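PDB 6GRB: nuclease-like protein from Chaetomium thermophilum, which probably acts as a GEN1-type, metal-dependent endonuclease that resolves four-way DNA junctions formed in recombination and also cuts 5' flaps. Local coordinates for residues 61-65 with 325-329; 12-18 with 154-159. All coordinates share one frame; numbering follows the deposited sequence.

The two contacts join different parts of this nuclease piece of the protein. Contact 1 is buried apolar packing between helices 55-70 and 318-340, with no hydrogen bond across it. Contact 2 is more open and mostly polar: residues on and beside strands 14-17 and 151-157 reach each other across the strand between them in the mixed sheet, near the bound DNA. Their centres lie about 22 Å apart, yet helix 55-70 bears on both. On one side it offers Phe-61 and Val-65 to helix 318-340; on the other, Arg-63 reaches Trp-156, with its NH1 probably bonded to the carbonyl O and its guanidinium in a cation-pi contact with the indole.

Contact 1: residues 61-65 with 325-329; sequences FYRFV and LIKVL
Val-328 pushes CG1 in among Tyr-62, Phe-61 and Val-65, while CG2 approaches only Tyr-62 within the two segments; more of its surface is buried here than that of any other residue in the contact. The arrangement is a helix-helix packing: helix 55-70, from the XPG N-terminal region, lies against helix 318-340, nearly 250 residues further along the chain. The local axes run at 47° and come no closer than 11.2 Å, a wide spacing bridged by aromatic and branched side chains.

Val-328 CG1 does most of the touching. It lies 3.6 Å from Tyr-62 CE1 and also meets the edge of the Phe-61 ring, where CE1 is 3.8 Å away. The Phe-61 ring gets there because its CG stands anti to the backbone N (chi1 175°), which turns the ring toward helix 318-340. One position further round the same edge, Phe-61 CZ meets Leu-325 CD1 at 4.0 Å, the two side chains crossing at about a right angle. One turn along helix 55-70, Val-65 CG2 sits over a face of the Phe-61 ring, offset toward the rim, and so probably limits how far the ring can turn.

Phe-61 also meets Phe-314 and Trp-316 edge-to-face. Leu-325 and Leu-329 rest on helix 303-313 as well. Val-65 meets helix 318-340 with both methyls. Its CG2 is 4.1 Å from Val-328 CG1, whereas its CG1 presses on the backbone itself, 3.2 Å from Val-328 O.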
ATOM      1  N   PHE A  61      -0.058  -0.812 -15.096  1.00 57.91           N
ATOM      2  CA  PHE A  61       0.825   0.191 -15.682  1.00 58.46           C
ATOM      3  C   PHE A  61       0.464   1.604 -15.205  1.00 58.50           C
ATOM      4  O   PHE A  61       1.332   2.351 -14.745  1.00 58.35           O
ATOM      5  CB  PHE A  61       0.762   0.073 -17.219  1.00 59.56           C
ATOM      6  CG  PHE A  61       1.541   1.126 -17.954  1.00 60.60           C
ATOM      7  CD1 PHE A  61       0.947   2.327 -18.306  1.00 60.91           C
ATOM      8  CD2 PHE A  61       2.865   0.918 -18.304  1.00 60.92           C
ATOM      9  CE1 PHE A  61       1.666   3.305 -18.973  1.00 61.65           C
ATOM     10  CE2 PHE A  61       3.585   1.896 -18.959  1.00 61.79           C
ATOM     11  CZ  PHE A  61       2.990   3.085 -19.293  1.00 62.09           C
ATOM     12  N   TYR A  62      -0.817   1.980 -15.292  1.00 64.89           N
ATOM     13  CA  TYR A  62      -1.212   3.334 -14.919  1.00 65.33           C
ATOM     14  C   TYR A  62      -1.026   3.584 -13.417  1.00 64.59           C
ATOM     15  O   TYR A  62      -0.552   4.652 -13.025  1.00 64.63           O
ATOM     16  CB  TYR A  62      -2.647   3.610 -15.379  1.00 66.42           C
ATOM     17  CG  TYR A  62      -2.785   3.838 -16.876  1.00 67.32           C
ATOM     18  CD1 TYR A  62      -2.154   4.915 -17.495  1.00 67.91           C
ATOM     19  CD2 TYR A  62      -3.549   2.987 -17.666  1.00 67.68           C
ATOM     20  CE1 TYR A  62      -2.265   5.140 -18.849  1.00 68.80           C
ATOM     21  CE2 TYR A  62      -3.673   3.201 -19.039  1.00 68.48           C
ATOM     22  CZ  TYR A  62      -3.024   4.285 -19.624  1.00 69.02           C
ATOM     23  OH  TYR A  62      -3.145   4.515 -20.978  1.00 69.81           O
ATOM     24  N   ARG A  63      -1.323   2.597 -12.565  1.00 64.45           N
ATOM     25  CA  ARG A  63      -1.019   2.731 -11.135  1.00 63.81           C
ATOM     26  C   ARG A  63       0.481   2.878 -10.864  1.00 62.99           C
ATOM     27  O   ARG A  63       0.871   3.536  -9.897  1.00 62.63           O
ATOM     28  CB  ARG A  63      -1.557   1.529 -10.346  1.00 63.66           C
ATOM     29  CG  ARG A  63      -3.047   1.293 -10.496  1.00 64.89           C
ATOM     30  CD  ARG A  63      -3.844   1.851  -9.339  1.00 65.85           C
ATOM     31  NE  ARG A  63      -5.284   1.780  -9.595  1.00 67.53           N
ATOM     32  CZ  ARG A  63      -6.207   1.817  -8.636  1.00 68.90           C
ATOM     33  NH1 ARG A  63      -5.822   1.919  -7.367  1.00 68.83           N
ATOM     34  NH2 ARG A  63      -7.506   1.745  -8.941  1.00 70.16           N
ATOM     35  N   PHE A  64       1.331   2.252 -11.683  1.00 54.36           N
ATOM     36  CA  PHE A  64       2.775   2.378 -11.495  1.00 54.25           C
ATOM     37  C   PHE A  64       3.254   3.787 -11.846  1.00 54.75           C
ATOM     38  O   PHE A  64       4.146   4.331 -11.177  1.00 54.63           O
ATOM     39  CB  PHE A  64       3.523   1.326 -12.328  1.00 54.74           C
ATOM     40  CG  PHE A  64       3.419  -0.068 -11.791  1.00 54.31           C
ATOM     41  CD1 PHE A  64       2.588  -0.362 -10.722  1.00 53.68           C
ATOM     42  CD2 PHE A  64       4.186  -1.095 -12.333  1.00 54.84           C
ATOM     43  CE1 PHE A  64       2.506  -1.648 -10.214  1.00 53.54           C
ATOM     44  CE2 PHE A  64       4.116  -2.404 -11.814  1.00 54.56           C
ATOM     45  CZ  PHE A  64       3.267  -2.682 -10.767  1.00 53.91           C
ATOM     46  N   VAL A  65       2.675   4.383 -12.898  1.00 55.56           N
ATOM     47  CA  VAL A  65       2.947   5.782 -13.232  1.00 56.22           C
ATOM     48  C   VAL A  65       2.457   6.695 -12.115  1.00 55.84           C
ATOM     49  O   VAL A  65       3.124   7.680 -11.752  1.00 55.92           O
ATOM     50  CB  VAL A  65       2.302   6.159 -14.584  1.00 57.34           C
ATOM     51  CG1 VAL A  65       2.677   7.595 -15.004  1.00 58.30           C
ATOM     52  CG2 VAL A  65       2.673   5.166 -15.672  1.00 57.80           C
ATOM     53  N   LEU A 325       3.107   6.695 -25.021  1.00 65.65           N
ATOM     54  CA  LEU A 325       3.928   6.360 -23.867  1.00 64.95           C
ATOM     55  C   LEU A 325       4.546   7.607 -23.275  1.00 65.48           C
ATOM     56  O   LEU A 325       4.602   7.754 -22.048  1.00 64.55           O
ATOM     57  CB  LEU A 325       5.016   5.349 -24.252  1.00 65.36           C
ATOM     58  CG  LEU A 325       6.138   5.033 -23.258  1.00 65.24           C
ATOM     59  CD1 LEU A 325       5.612   4.424 -21.969  1.00 63.59           C
ATOM     60  CD2 LEU A 325       7.133   4.117 -23.895  1.00 66.36           C
ATOM     61  N   ILE A 326       4.990   8.526 -24.144  1.00 67.43           N
ATOM     62  CA  ILE A 326       5.613   9.783 -23.720  1.00 68.25           C
ATOM     63  C   ILE A 326       4.646  10.616 -22.892  1.00 67.73           C
ATOM     64  O   ILE A 326       5.000  11.116 -21.824  1.00 67.25           O
ATOM     65  CB  ILE A 326       6.102  10.571 -24.950  1.00 70.30           C
ATOM     66  CG1 ILE A 326       7.264   9.856 -25.630  1.00 71.26           C
ATOM     67  CG2 ILE A 326       6.507  11.965 -24.563  1.00 71.32           C
ATOM     68  CD1 ILE A 326       7.374  10.197 -27.115  1.00 73.06           C
ATOM     69  N   LYS A 327       3.420  10.806 -23.392  1.00 70.48           N
ATOM     70  CA  LYS A 327       2.445  11.631 -22.679  1.00 70.62           C
ATOM     71  C   LYS A 327       2.181  11.087 -21.280  1.00 68.99           C
ATOM     72  O   LYS A 327       2.127  11.849 -20.307  1.00 69.04           O
ATOM     73  CB  LYS A 327       1.138  11.725 -23.473  1.00 71.20           C
ATOM     74  N   VAL A 328       2.045   9.764 -21.159  1.00 71.54           N
ATOM     75  CA  VAL A 328       1.661   9.135 -19.899  1.00 70.09           C
ATOM     76  C   VAL A 328       2.839   9.048 -18.939  1.00 69.18           C
ATOM     77  O   VAL A 328       2.683   9.232 -17.727  1.00 68.34           O
ATOM     78  CB  VAL A 328       1.059   7.751 -20.188  1.00 69.29           C
ATOM     79  CG1 VAL A 328       0.799   6.999 -18.880  1.00 67.93           C
ATOM     80  CG2 VAL A 328      -0.209   7.907 -21.002  1.00 70.10           C
ATOM     81  N   LEU A 329       4.036   8.788 -19.452  1.00 67.51           N
ATOM     82  CA  LEU A 329       5.179   8.578 -18.571  1.00 66.87           C
ATOM     83  C   LEU A 329       5.830   9.878 -18.125  1.00 67.31           C
ATOM     84  O   LEU A 329       6.490   9.896 -17.085  1.00 66.50           O
ATOM     85  CB  LEU A 329       6.220   7.699 -19.275  1.00 67.56           C
ATOM     86  CG  LEU A 329       7.309   7.089 -18.394  1.00 67.26           C
ATOM     87  CD1 LEU A 329       6.652   6.196 -17.371  1.00 65.82           C
ATOM     88  CD2 LEU A 329       8.330   6.314 -19.227  1.00 68.67           C
TER

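Contact 2: residues 12-18 with 154-159; sequences SGERISL and RDWSSE
Ser-157 OG is gripped from two directions: it accepts a hydrogen bond from Arg-15 NH1 (3.3 Å, 156° at the hydrogen), lying in the plane of the guanidinium, and donates one of 2.7 Å to Asp-155 OD1, which it meets from above the carboxylate plane. Strands 14-17 and 151-157 are not sheet neighbours; strand 168-173 runs between them, and Arg-15 reaches across it, its NE bonded to Thr-170 OG1 on the way. The bent arginine chain ends between two acids. Asp-155 forms a salt bridge with NH2, whose exact position is doubtful, and Glu-159 OE2 makes a long one of 3.7 Å to Arg-15 NH1.

At one end of the contact, Arg-154 NH2 bonds to Ser-12 O (3.0 Å, 145°), while the same residue packs on a DNA phosphate and lies near the metal ligand Asp-141. At the other, Leu-18 lays CD2 over the Trp-156 five-membered ring as a CH-pi contact, 3.8 Å from its centroid.

A leucine in place of Arg-15 has no guanidinium, and would probably leave Asp-155 and Glu-159 without a balancing charge and Ser-157 OG short of a donor. A cation this close to both carboxylates probably favours their charged forms, although one bridge is doubtful in detail and the other long.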
ATOM      1  N   SER A  12     -13.979   2.513  10.553  1.00 69.07           N
ATOM      2  CA  SER A  12     -13.707   2.298   9.142  1.00 68.05           C
ATOM      3  C   SER A  12     -12.357   2.856   8.697  1.00 66.77           C
ATOM      4  O   SER A  12     -11.909   2.519   7.597  1.00 66.01           O
ATOM      5  CB  SER A  12     -14.821   2.906   8.306  1.00 67.50           C
ATOM      6  OG  SER A  12     -15.098   4.203   8.799  1.00 67.08           O
ATOM      7  N   GLY A  13     -11.685   3.657   9.521  1.00 68.23           N
ATOM      8  CA  GLY A  13     -10.361   4.158   9.211  1.00 67.12           C
ATOM      9  C   GLY A  13     -10.399   5.572   8.662  1.00 65.76           C
ATOM     10  O   GLY A  13     -11.455   6.133   8.355  1.00 65.68           O
ATOM     11  N   GLU A  14      -9.212   6.170   8.546  1.00 66.62           N
ATOM     12  CA  GLU A  14      -9.081   7.541   8.061  1.00 65.47           C
ATOM     13  C   GLU A  14      -8.813   7.571   6.563  1.00 64.44           C
ATOM     14  O   GLU A  14      -7.834   6.981   6.088  1.00 63.97           O
ATOM     15  CB  GLU A  14      -7.963   8.290   8.774  1.00 65.13           C
ATOM     16  CG  GLU A  14      -7.908   9.701   8.259  1.00 64.15           C
ATOM     17  CD  GLU A  14      -6.806  10.527   8.879  1.00 63.79           C
ATOM     18  OE1 GLU A  14      -5.754   9.944   9.266  1.00 63.89           O
ATOM     19  OE2 GLU A  14      -7.015  11.772   8.971  1.00 63.52           O
ATOM     20  N   ARG A  15      -9.659   8.285   5.826  1.00 62.92           N
ATOM     21  CA  ARG A  15      -9.462   8.454   4.394  1.00 62.22           C
ATOM     22  C   ARG A  15      -8.411   9.552   4.299  1.00 61.30           C
ATOM     23  O   ARG A  15      -8.517  10.569   4.983  1.00 61.30           O
ATOM     24  CB  ARG A  15     -10.757   8.892   3.714  1.00 62.68           C
ATOM     25  CG  ARG A  15     -11.439   7.794   2.915  1.00 62.99           C
ATOM     26  CD  ARG A  15     -10.741   7.566   1.584  1.00 62.70           C
ATOM     27  NE  ARG A  15     -10.456   6.153   1.352  1.00 62.94           N
ATOM     28  CZ  ARG A  15     -10.649   5.532   0.192  1.00 63.32           C
ATOM     29  NH1 ARG A  15     -11.132   6.200  -0.848  1.00 63.59           N
ATOM     30  NH2 ARG A  15     -10.361   4.244   0.072  1.00 63.61           N
ATOM     31  N   ILE A  16      -7.396   9.362   3.463  1.00 59.89           N
ATOM     32  CA  ILE A  16      -6.331  10.351   3.379  1.00 59.14           C
ATOM     33  C   ILE A  16      -5.674  10.271   2.008  1.00 58.64           C
ATOM     34  O   ILE A  16      -5.480   9.188   1.455  1.00 58.65           O
ATOM     35  CB  ILE A  16      -5.308  10.159   4.511  1.00 59.00           C
ATOM     36  CG1 ILE A  16      -4.293  11.297   4.508  1.00 58.37           C
ATOM     37  CG2 ILE A  16      -4.607   8.802   4.398  1.00 58.98           C
ATOM     38  CD1 ILE A  16      -3.238  11.118   5.569  1.00 58.39           C
ATOM     39  N   SER A  17      -5.357  11.439   1.455  1.00 58.52           N
ATOM     40  CA  SER A  17      -4.663  11.538   0.179  1.00 58.27           C
ATOM     41  C   SER A  17      -3.298  10.847   0.236  1.00 57.57           C
ATOM     42  O   SER A  17      -2.434  11.231   1.030  1.00 57.12           O
ATOM     43  CB  SER A  17      -4.513  13.018  -0.170  1.00 58.30           C
ATOM     44  OG  SER A  17      -3.449  13.258  -1.060  1.00 58.04           O
ATOM     45  N   LEU A  18      -3.095   9.846  -0.624  1.00 55.62           N
ATOM     46  CA  LEU A  18      -1.796   9.173  -0.699  1.00 54.93           C
ATOM     47  C   LEU A  18      -0.658  10.164  -0.940  1.00 54.43           C
ATOM     48  O   LEU A  18       0.446  10.018  -0.399  1.00 53.96           O
ATOM     49  CB  LEU A  18      -1.824   8.122  -1.809  1.00 55.07           C
ATOM     50  CG  LEU A  18      -0.672   7.129  -1.900  1.00 54.43           C
ATOM     51  CD1 LEU A  18      -0.312   6.591  -0.513  1.00 54.36           C
ATOM     52  CD2 LEU A  18      -1.054   5.985  -2.834  1.00 54.74           C
ATOM     53  N   ARG A 154      -5.604   0.445   2.982  1.00 57.46           N
ATOM     54  CA  ARG A 154      -6.407  -0.353   2.074  1.00 58.16           C
ATOM     55  C   ARG A 154      -7.174   0.592   1.151  1.00 57.80           C
ATOM     56  O   ARG A 154      -7.242   1.805   1.383  1.00 57.13           O
ATOM     57  CB  ARG A 154      -7.360  -1.282   2.845  1.00 59.84           C
ATOM     58  CG  ARG A 154      -8.298  -0.543   3.764  1.00 60.29           C
ATOM     59  CD  ARG A 154      -9.194  -1.470   4.612  1.00 62.12           C
ATOM     60  NE  ARG A 154     -10.173  -0.668   5.362  1.00 62.43           N
ATOM     61  CZ  ARG A 154     -11.465  -0.567   5.050  1.00 62.87           C
ATOM     62  NH1 ARG A 154     -11.959  -1.242   4.017  1.00 63.20           N
ATOM     63  NH2 ARG A 154     -12.265   0.198   5.782  1.00 63.07           N
ATOM     64  N   ASP A 155      -7.747   0.018   0.089  1.00 59.83           N
ATOM     65  CA  ASP A 155      -8.768   0.687  -0.709  1.00 60.12           C
ATOM     66  C   ASP A 155      -8.203   1.937  -1.383  1.00 59.15           C
ATOM     67  O   ASP A 155      -8.698   3.053  -1.203  1.00 58.86           O
ATOM     68  CB  ASP A 155      -9.998   1.018   0.149  1.00 60.64           C
ATOM     69  CG  ASP A 155     -11.102   1.692  -0.649  1.00 60.94           C
ATOM     70  OD1 ASP A 155     -11.068   1.645  -1.901  1.00 61.12           O
ATOM     71  OD2 ASP A 155     -12.029   2.258  -0.016  1.00 61.14           O
ATOM     72  N   TRP A 156      -7.121   1.750  -2.125  1.00 63.41           N
ATOM     73  CA  TRP A 156      -6.585   2.812  -2.968  1.00 62.85           C
ATOM     74  C   TRP A 156      -7.549   3.033  -4.131  1.00 64.15           C
ATOM     75  O   TRP A 156      -7.652   2.192  -5.028  1.00 65.18           O
ATOM     76  CB  TRP A 156      -5.196   2.422  -3.459  1.00 61.88           C
ATOM     77  CG  TRP A 156      -4.454   3.461  -4.192  1.00 61.01           C
ATOM     78  CD1 TRP A 156      -4.645   4.827  -4.138  1.00 60.99           C
ATOM     79  CD2 TRP A 156      -3.365   3.239  -5.085  1.00 59.94           C
ATOM     80  NE1 TRP A 156      -3.725   5.461  -4.954  1.00 60.33           N
ATOM     81  CE2 TRP A 156      -2.935   4.510  -5.548  1.00 59.59           C
ATOM     82  CE3 TRP A 156      -2.693   2.094  -5.523  1.00 59.21           C
ATOM     83  CZ2 TRP A 156      -1.873   4.658  -6.438  1.00 58.68           C
ATOM     84  CZ3 TRP A 156      -1.618   2.244  -6.415  1.00 58.13           C
ATOM     85  CH2 TRP A 156      -1.229   3.513  -6.863  1.00 57.95           C
ATOM     86  N   SER A 157      -8.258   4.157  -4.117  1.00 63.84           N
ATOM     87  CA  SER A 157      -9.396   4.364  -5.001  1.00 64.79           C
ATOM     88  C   SER A 157      -9.745   5.843  -4.974  1.00 64.50           C
ATOM     89  O   SER A 157      -9.265   6.601  -4.119  1.00 63.60           O
ATOM     90  CB  SER A 157     -10.610   3.539  -4.558  1.00 65.31           C
ATOM     91  OG  SER A 157     -11.052   3.987  -3.273  1.00 64.83           O
ATOM     92  N   SER A 158     -10.628   6.231  -5.903  1.00 69.45           N
ATOM     93  CA  SER A 158     -11.165   7.581  -5.955  1.00 69.41           C
ATOM     94  C   SER A 158     -11.905   7.917  -4.667  1.00 68.95           C
ATOM     95  O   SER A 158     -12.322   7.043  -3.906  1.00 68.96           O
ATOM     96  CB  SER A 158     -12.122   7.731  -7.136  1.00 70.35           C
ATOM     97  OG  SER A 158     -13.278   6.928  -6.940  1.00 70.75           O
ATOM     98  N   GLU A 159     -12.099   9.204  -4.441  1.00 72.14           N
ATOM     99  CA  GLU A 159     -12.599   9.654  -3.154  1.00 71.72           C
ATOM    100  C   GLU A 159     -14.051  10.157  -3.254  1.00 72.42           C
ATOM    101  O   GLU A 159     -14.366  11.132  -3.954  1.00 72.70           O
ATOM    102  CB  GLU A 159     -11.662  10.735  -2.589  1.00 70.89           C
ATOM    103  CG  GLU A 159     -12.220  11.574  -1.448  1.00 70.69           C
ATOM    104  CD  GLU A 159     -12.302  10.847  -0.102  1.00 70.50           C
ATOM    105  OE1 GLU A 159     -12.194  11.543   0.952  1.00 70.21           O
ATOM    106  OE2 GLU A 159     -12.496   9.606  -0.092  1.00 70.80           O
TER